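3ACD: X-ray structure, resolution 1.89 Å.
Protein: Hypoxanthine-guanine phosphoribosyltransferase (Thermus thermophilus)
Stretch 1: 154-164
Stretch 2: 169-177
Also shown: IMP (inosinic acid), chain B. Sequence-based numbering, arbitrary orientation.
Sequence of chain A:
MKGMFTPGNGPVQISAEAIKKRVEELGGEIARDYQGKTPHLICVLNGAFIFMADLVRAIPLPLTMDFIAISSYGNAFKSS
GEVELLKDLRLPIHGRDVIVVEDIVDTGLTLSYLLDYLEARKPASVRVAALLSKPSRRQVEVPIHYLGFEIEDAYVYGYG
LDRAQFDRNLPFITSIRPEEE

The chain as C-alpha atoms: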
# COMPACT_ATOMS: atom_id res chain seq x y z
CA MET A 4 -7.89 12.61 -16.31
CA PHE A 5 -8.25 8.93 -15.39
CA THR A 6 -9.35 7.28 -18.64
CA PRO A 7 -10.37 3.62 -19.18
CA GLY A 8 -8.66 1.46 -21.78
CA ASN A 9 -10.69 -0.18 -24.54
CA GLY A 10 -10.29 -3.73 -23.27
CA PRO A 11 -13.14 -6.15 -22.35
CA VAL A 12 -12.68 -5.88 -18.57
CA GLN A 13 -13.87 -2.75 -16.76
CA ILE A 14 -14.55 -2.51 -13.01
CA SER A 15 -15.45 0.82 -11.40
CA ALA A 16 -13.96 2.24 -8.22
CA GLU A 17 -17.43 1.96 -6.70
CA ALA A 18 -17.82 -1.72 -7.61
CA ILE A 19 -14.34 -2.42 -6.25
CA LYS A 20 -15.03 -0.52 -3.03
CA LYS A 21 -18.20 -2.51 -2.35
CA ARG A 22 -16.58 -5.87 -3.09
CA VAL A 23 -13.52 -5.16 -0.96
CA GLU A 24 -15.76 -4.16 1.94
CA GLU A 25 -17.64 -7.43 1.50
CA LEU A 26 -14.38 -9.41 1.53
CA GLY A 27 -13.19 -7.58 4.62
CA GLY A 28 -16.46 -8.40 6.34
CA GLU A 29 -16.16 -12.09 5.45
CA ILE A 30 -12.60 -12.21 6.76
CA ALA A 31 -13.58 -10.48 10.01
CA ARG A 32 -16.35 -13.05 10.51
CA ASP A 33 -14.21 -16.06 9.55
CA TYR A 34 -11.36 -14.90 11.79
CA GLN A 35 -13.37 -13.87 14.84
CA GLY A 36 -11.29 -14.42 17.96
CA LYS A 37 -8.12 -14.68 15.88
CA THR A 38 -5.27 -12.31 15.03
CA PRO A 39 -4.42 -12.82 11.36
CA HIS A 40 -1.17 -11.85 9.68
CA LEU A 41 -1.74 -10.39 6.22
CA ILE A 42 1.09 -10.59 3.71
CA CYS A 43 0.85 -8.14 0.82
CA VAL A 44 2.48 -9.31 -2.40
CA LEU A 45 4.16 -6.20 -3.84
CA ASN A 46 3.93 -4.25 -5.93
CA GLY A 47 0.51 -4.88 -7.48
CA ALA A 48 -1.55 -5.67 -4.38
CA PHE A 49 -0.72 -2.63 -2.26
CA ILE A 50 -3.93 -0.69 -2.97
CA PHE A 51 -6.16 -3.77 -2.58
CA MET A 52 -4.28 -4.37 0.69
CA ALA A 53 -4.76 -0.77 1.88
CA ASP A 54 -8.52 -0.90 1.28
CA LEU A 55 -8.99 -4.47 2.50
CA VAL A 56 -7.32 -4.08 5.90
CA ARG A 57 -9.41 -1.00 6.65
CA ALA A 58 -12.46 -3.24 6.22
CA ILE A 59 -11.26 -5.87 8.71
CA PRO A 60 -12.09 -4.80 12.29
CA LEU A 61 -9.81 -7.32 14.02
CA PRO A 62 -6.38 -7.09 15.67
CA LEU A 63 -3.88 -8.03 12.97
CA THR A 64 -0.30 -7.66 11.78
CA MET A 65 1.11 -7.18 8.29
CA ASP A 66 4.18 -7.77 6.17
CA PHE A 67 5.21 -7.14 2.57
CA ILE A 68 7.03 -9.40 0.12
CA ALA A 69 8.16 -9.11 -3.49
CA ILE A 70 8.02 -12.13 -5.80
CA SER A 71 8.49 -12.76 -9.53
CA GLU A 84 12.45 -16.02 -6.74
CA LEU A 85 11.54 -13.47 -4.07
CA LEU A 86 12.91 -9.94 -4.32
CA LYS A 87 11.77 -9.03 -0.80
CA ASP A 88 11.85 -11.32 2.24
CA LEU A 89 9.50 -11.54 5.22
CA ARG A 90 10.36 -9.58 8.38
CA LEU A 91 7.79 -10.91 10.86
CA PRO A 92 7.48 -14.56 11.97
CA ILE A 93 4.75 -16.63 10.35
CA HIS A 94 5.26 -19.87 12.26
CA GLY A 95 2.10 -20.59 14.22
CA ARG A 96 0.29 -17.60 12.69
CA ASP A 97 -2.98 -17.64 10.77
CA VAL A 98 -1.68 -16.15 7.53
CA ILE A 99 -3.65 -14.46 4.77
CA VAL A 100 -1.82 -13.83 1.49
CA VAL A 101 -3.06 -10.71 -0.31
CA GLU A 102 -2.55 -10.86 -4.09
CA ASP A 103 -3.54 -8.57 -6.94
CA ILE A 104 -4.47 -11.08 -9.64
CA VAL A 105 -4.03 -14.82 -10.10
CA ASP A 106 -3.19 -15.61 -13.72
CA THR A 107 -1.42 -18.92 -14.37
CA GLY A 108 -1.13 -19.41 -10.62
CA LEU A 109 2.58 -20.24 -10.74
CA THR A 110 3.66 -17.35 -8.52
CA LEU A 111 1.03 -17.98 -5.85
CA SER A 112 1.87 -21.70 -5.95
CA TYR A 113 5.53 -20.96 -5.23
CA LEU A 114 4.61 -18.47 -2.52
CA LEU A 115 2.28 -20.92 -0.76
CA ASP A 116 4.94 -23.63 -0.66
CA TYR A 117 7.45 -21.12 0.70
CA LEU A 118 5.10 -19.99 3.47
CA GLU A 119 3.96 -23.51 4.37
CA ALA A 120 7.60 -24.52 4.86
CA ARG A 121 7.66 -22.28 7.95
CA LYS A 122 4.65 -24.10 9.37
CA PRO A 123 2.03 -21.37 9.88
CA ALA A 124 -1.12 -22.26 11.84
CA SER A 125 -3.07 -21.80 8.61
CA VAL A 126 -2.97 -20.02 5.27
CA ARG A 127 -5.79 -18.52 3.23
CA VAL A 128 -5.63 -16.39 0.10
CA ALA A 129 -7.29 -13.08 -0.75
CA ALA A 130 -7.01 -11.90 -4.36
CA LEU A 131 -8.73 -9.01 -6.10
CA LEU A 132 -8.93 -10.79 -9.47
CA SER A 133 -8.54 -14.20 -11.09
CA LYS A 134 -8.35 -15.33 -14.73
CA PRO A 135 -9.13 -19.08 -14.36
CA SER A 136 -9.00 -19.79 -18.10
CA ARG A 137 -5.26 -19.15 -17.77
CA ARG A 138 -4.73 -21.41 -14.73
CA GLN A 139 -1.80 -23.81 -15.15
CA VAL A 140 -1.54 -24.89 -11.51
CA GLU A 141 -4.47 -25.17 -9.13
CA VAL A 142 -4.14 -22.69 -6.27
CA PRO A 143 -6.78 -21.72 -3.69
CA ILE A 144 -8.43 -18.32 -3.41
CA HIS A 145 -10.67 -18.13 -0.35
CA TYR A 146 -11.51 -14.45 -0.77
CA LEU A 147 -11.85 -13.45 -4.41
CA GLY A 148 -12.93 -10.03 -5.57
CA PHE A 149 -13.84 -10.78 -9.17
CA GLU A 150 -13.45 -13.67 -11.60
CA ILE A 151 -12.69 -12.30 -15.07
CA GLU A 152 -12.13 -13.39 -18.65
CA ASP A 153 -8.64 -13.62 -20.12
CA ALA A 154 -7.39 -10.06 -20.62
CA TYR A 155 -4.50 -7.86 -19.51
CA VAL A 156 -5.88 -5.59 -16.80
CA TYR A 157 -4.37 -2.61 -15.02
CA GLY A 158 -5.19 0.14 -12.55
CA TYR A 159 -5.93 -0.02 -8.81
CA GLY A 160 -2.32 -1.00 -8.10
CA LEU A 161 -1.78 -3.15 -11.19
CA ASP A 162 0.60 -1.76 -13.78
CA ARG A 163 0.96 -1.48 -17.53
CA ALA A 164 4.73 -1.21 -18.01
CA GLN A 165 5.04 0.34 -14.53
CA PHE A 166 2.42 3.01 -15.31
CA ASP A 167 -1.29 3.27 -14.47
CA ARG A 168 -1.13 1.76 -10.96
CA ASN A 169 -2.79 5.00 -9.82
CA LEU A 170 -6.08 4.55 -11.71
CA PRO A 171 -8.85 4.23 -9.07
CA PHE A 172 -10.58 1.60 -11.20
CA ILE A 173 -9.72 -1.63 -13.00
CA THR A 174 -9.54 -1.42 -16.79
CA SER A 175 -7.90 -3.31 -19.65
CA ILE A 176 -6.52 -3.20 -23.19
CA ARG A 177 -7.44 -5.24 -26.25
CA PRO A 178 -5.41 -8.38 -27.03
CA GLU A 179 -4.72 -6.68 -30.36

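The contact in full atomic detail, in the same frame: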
# COMPACT_ATOMS: atom_id res chain seq x y z
N ALA A 154 -7.72 -11.38 -20.10
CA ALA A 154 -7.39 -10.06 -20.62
C ALA A 154 -6.32 -9.42 -19.74
O ALA A 154 -6.21 -9.76 -18.56
CB ALA A 154 -8.64 -9.18 -20.64
N TYR A 155 -5.52 -8.52 -20.31
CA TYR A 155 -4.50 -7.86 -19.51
C TYR A 155 -5.16 -6.65 -18.86
O TYR A 155 -5.56 -5.71 -19.55
CB TYR A 155 -3.32 -7.38 -20.35
CG TYR A 155 -2.20 -6.86 -19.48
CD1 TYR A 155 -1.30 -7.74 -18.87
CD2 TYR A 155 -2.09 -5.50 -19.17
CE1 TYR A 155 -0.34 -7.30 -17.98
CE2 TYR A 155 -1.12 -5.04 -18.27
CZ TYR A 155 -0.25 -5.95 -17.68
OH TYR A 155 0.69 -5.52 -16.76
N VAL A 156 -5.26 -6.68 -17.54
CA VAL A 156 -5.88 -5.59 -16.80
C VAL A 156 -4.84 -4.72 -16.11
O VAL A 156 -3.69 -5.11 -15.92
CB VAL A 156 -6.87 -6.14 -15.74
CG1 VAL A 156 -7.97 -6.94 -16.41
CG2 VAL A 156 -6.12 -7.00 -14.73
N TYR A 157 -5.26 -3.52 -15.72
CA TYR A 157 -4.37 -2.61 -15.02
C TYR A 157 -5.19 -1.58 -14.25
O TYR A 157 -6.40 -1.48 -14.43
CB TYR A 157 -3.39 -1.94 -16.00
CG TYR A 157 -4.03 -1.11 -17.09
CD1 TYR A 157 -4.21 0.27 -16.94
CD2 TYR A 157 -4.45 -1.70 -18.29
CE1 TYR A 157 -4.78 1.04 -17.95
CE2 TYR A 157 -5.03 -0.94 -19.30
CZ TYR A 157 -5.19 0.43 -19.13
OH TYR A 157 -5.77 1.18 -20.13
N GLY A 158 -4.52 -0.84 -13.37
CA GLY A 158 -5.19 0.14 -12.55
C GLY A 158 -5.35 -0.43 -11.15
O GLY A 158 -5.11 -1.62 -10.93
N TYR A 159 -5.72 0.41 -10.19
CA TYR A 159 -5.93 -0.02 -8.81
C TYR A 159 -4.72 -0.83 -8.30
O TYR A 159 -4.88 -1.91 -7.72
CB TYR A 159 -7.21 -0.86 -8.72
CG TYR A 159 -7.74 -1.07 -7.31
CD1 TYR A 159 -8.44 -0.06 -6.64
CD2 TYR A 159 -7.54 -2.28 -6.65
CE1 TYR A 159 -8.93 -0.26 -5.34
CE2 TYR A 159 -8.02 -2.48 -5.35
CZ TYR A 159 -8.71 -1.47 -4.70
OH TYR A 159 -9.15 -1.69 -3.42
N GLY A 160 -3.52 -0.32 -8.55
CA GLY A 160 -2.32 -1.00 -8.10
C GLY A 160 -1.60 -1.82 -9.17
O GLY A 160 -0.38 -1.96 -9.13
N LEU A 161 -2.36 -2.35 -10.12
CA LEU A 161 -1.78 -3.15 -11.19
C LEU A 161 -1.23 -2.24 -12.28
O LEU A 161 -1.86 -1.25 -12.66
CB LEU A 161 -2.84 -4.11 -11.77
CG LEU A 161 -3.28 -5.26 -10.85
CD1 LEU A 161 -3.99 -4.72 -9.62
CD2 LEU A 161 -4.22 -6.19 -11.62
N ASP A 162 -0.05 -2.58 -12.78
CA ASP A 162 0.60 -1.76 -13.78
C ASP A 162 0.52 -2.21 -15.23
O ASP A 162 0.15 -3.35 -15.54
CB ASP A 162 2.09 -1.63 -13.44
CG ASP A 162 2.85 -2.92 -13.71
OD1 ASP A 162 2.50 -3.95 -13.11
OD2 ASP A 162 3.79 -2.90 -14.53
N ARG A 163 0.88 -1.28 -16.09
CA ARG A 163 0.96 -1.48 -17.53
C ARG A 163 2.33 -0.85 -17.80
O ARG A 163 2.45 0.36 -17.96
CB ARG A 163 -0.15 -0.71 -18.25
CG ARG A 163 -0.10 -0.86 -19.76
CD ARG A 163 -1.37 -0.36 -20.43
NE ARG A 163 -1.67 1.04 -20.11
CZ ARG A 163 -2.46 1.82 -20.83
NH1 ARG A 163 -3.03 1.34 -21.93
NH2 ARG A 163 -2.68 3.07 -20.47
N ALA A 164 3.37 -1.68 -17.80
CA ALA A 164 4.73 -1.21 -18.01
C ALA A 164 5.10 -0.18 -16.94
O ALA A 164 5.66 0.88 -17.24
CB ALA A 164 4.88 -0.60 -19.40
N ASN A 169 -2.00 4.00 -10.52
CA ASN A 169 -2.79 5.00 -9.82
C ASN A 169 -4.25 5.17 -10.25
O ASN A 169 -4.98 5.95 -9.64
CB ASN A 169 -2.06 6.36 -9.87
CG ASN A 169 -1.79 6.84 -11.29
OD1 ASN A 169 -1.41 6.06 -12.16
ND2 ASN A 169 -1.96 8.14 -11.51
N LEU A 170 -4.68 4.46 -11.28
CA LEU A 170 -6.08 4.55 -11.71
C LEU A 170 -6.93 3.98 -10.56
O LEU A 170 -6.63 2.92 -10.03
CB LEU A 170 -6.31 3.73 -12.99
CG LEU A 170 -6.11 4.44 -14.34
CD1 LEU A 170 -4.81 5.21 -14.36
CD2 LEU A 170 -6.15 3.40 -15.46
N PRO A 171 -7.99 4.70 -10.17
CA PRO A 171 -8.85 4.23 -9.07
C PRO A 171 -9.76 3.06 -9.44
O PRO A 171 -10.44 2.49 -8.59
CB PRO A 171 -9.63 5.48 -8.68
CG PRO A 171 -9.76 6.20 -9.98
CD PRO A 171 -8.39 6.05 -10.60
N PHE A 172 -9.75 2.69 -10.72
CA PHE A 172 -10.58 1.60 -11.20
C PHE A 172 -9.75 0.56 -11.95
O PHE A 172 -8.57 0.77 -12.23
CB PHE A 172 -11.67 2.15 -12.13
CG PHE A 172 -11.14 3.06 -13.21
CD1 PHE A 172 -10.45 2.54 -14.30
CD2 PHE A 172 -11.30 4.44 -13.11
CE1 PHE A 172 -9.92 3.38 -15.28
CE2 PHE A 172 -10.77 5.29 -14.09
CZ PHE A 172 -10.08 4.76 -15.17
N ILE A 173 -10.38 -0.57 -12.26
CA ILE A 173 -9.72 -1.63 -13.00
C ILE A 173 -10.18 -1.51 -14.45
O ILE A 173 -11.37 -1.39 -14.72
CB ILE A 173 -10.10 -3.04 -12.47
CG1 ILE A 173 -9.29 -3.36 -11.21
CG2 ILE A 173 -9.86 -4.10 -13.54
CD1 ILE A 173 -7.80 -3.52 -11.45
N THR A 174 -9.22 -1.50 -15.37
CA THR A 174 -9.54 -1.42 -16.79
C THR A 174 -8.65 -2.40 -17.54
O THR A 174 -7.92 -3.18 -16.93
CB THR A 174 -9.36 0.02 -17.33
OG1 THR A 174 -9.76 0.08 -18.70
CG2 THR A 174 -7.93 0.47 -17.20
N SER A 175 -8.70 -2.38 -18.87
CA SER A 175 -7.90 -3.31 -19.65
C SER A 175 -7.68 -2.82 -21.08
O SER A 175 -8.28 -1.84 -21.51
CB SER A 175 -8.59 -4.67 -19.70
OG SER A 175 -9.89 -4.54 -20.27
N ILE A 176 -6.82 -3.53 -21.80
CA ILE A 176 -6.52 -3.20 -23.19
C ILE A 176 -7.01 -4.37 -24.04
O ILE A 176 -7.39 -5.41 -23.51
CB ILE A 176 -5.01 -3.04 -23.43
CG1 ILE A 176 -4.28 -4.33 -23.04
CG2 ILE A 176 -4.47 -1.85 -22.66
CD1 ILE A 176 -2.79 -4.31 -23.30
N ARG A 177 -7.01 -4.18 -25.35
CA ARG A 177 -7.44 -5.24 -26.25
C ARG A 177 -6.25 -6.14 -26.55
O ARG A 177 -5.11 -5.67 -26.61
CB ARG A 177 -7.99 -4.64 -27.55
CG ARG A 177 -9.23 -3.80 -27.36
CD ARG A 177 -9.75 -3.26 -28.68
NE ARG A 177 -10.96 -2.47 -28.50
CZ ARG A 177 -11.61 -1.87 -29.49
NH1 ARG A 177 -11.16 -1.97 -30.74
NH2 ARG A 177 -12.70 -1.16 -29.24
P IMP B . 0.78 -15.72 -12.27
O1P IMP B . 0.72 -16.14 -13.69
O2P IMP B . 2.05 -16.40 -11.57
O3P IMP B . -0.57 -16.18 -11.52
O5' IMP B . 0.90 -14.11 -12.22
C5' IMP B . 1.63 -13.50 -11.16
C4' IMP B . 1.69 -11.98 -11.32
O4' IMP B . 1.54 -11.60 -12.72
C3' IMP B . 0.46 -11.32 -10.65
O3' IMP B . 0.65 -11.18 -9.24
C2' IMP B . 0.45 -9.95 -11.35
O2' IMP B . 1.35 -9.03 -10.73
C1' IMP B . 0.92 -10.29 -12.78
N9 IMP B . -0.24 -10.29 -13.69
C8 IMP B . -0.89 -11.38 -14.23
N7 IMP B . -1.88 -10.98 -14.99
C5 IMP B . -1.92 -9.63 -14.99
C6 IMP B . -2.75 -8.65 -15.61
O6 IMP B . -3.68 -8.97 -16.34
N1 IMP B . -2.48 -7.32 -15.37
C2 IMP B . -1.44 -6.94 -14.56
N3 IMP B . -0.67 -7.84 -13.98
C4 IMP B . -0.87 -9.17 -14.16
O HOH W 1 -6.29 -7.94 -23.23

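What keeps Tyr157, the residue with the most surface covered, in place against the second stretch? Its backbone forms an antiparallel bridge with Thr174: Tyr157 N donates to Thr174 O at 2.9 Å, and Thr174 N returns the bond to Tyr157 O at 3.0 Å. Both side chains leave the same face of this short sheet. With chi1 in the p well, the tyrosine ring lies across its neighbour, so that Thr174 CG2 sits over one ring face, 3.3 Å from Tyr157 CE1, in a CH-pi contact. The broad ring also reaches further along the second stretch, with Leu170 CD2 3.7 Å from Tyr157 CE1 and Ile176 CG2 3.5 Å from Tyr157 CE2. A flat aromatic side chain suits this place because it can touch three aliphatic groups at once.

How does Ile176 extend the contact beyond the bridge? Its backbone makes a weak hydrogen bond, Ile176 N to Tyr155 O, at 3.4 Å. A water reinforces the pairing, accepting from Tyr155 N at 3.1 Å and donating to Ile176 O at 2.8 Å. The branched side chain spreads over several partners: CG1 lies 4.2 Å from Tyr155 CB, while CG2, besides meeting the Tyr157 ring, comes within 3.6 Å of Arg163 NH1. The isoleucine thus covers a large area although it is only partly buried itself.

What does Ile173 fill on its side of the contact? Its CA-to-CB bond points sideways, but the end of the side chain comes nearer to the first stretch, bringing Ile173 CD1 to 3.3 Å from Gly158 O and 3.9 Å from Tyr159 CB. Ile173 CG2 packs 4.2 Å from Val156 CB, so the two methyl-bearing ends serve different neighbours.

Why is the first stretch able to turn so close to its partner? Gly158 has no side chain, and a CB there would clash with Phe172 O; its backbone angles also call for glycine. Gly158 CA can therefore approach Phe172 O to 3.5 Å in a CA-H...O contact. Gly158 begins a type I' turn ending at Leu161, and within it Tyr159 N donates to Leu170 O at 2.7 Å, tying the turn to the second stretch.

Does this pairing leave the first stretch free to bind the nucleotide? Val156 directs its CA toward Thr174 O, at 3.2 Å, while its own N and O serve the base: Val156 N donates to IMP O6 at 3.0 Å and IMP N1 donates to Val156 O at 2.6 Å.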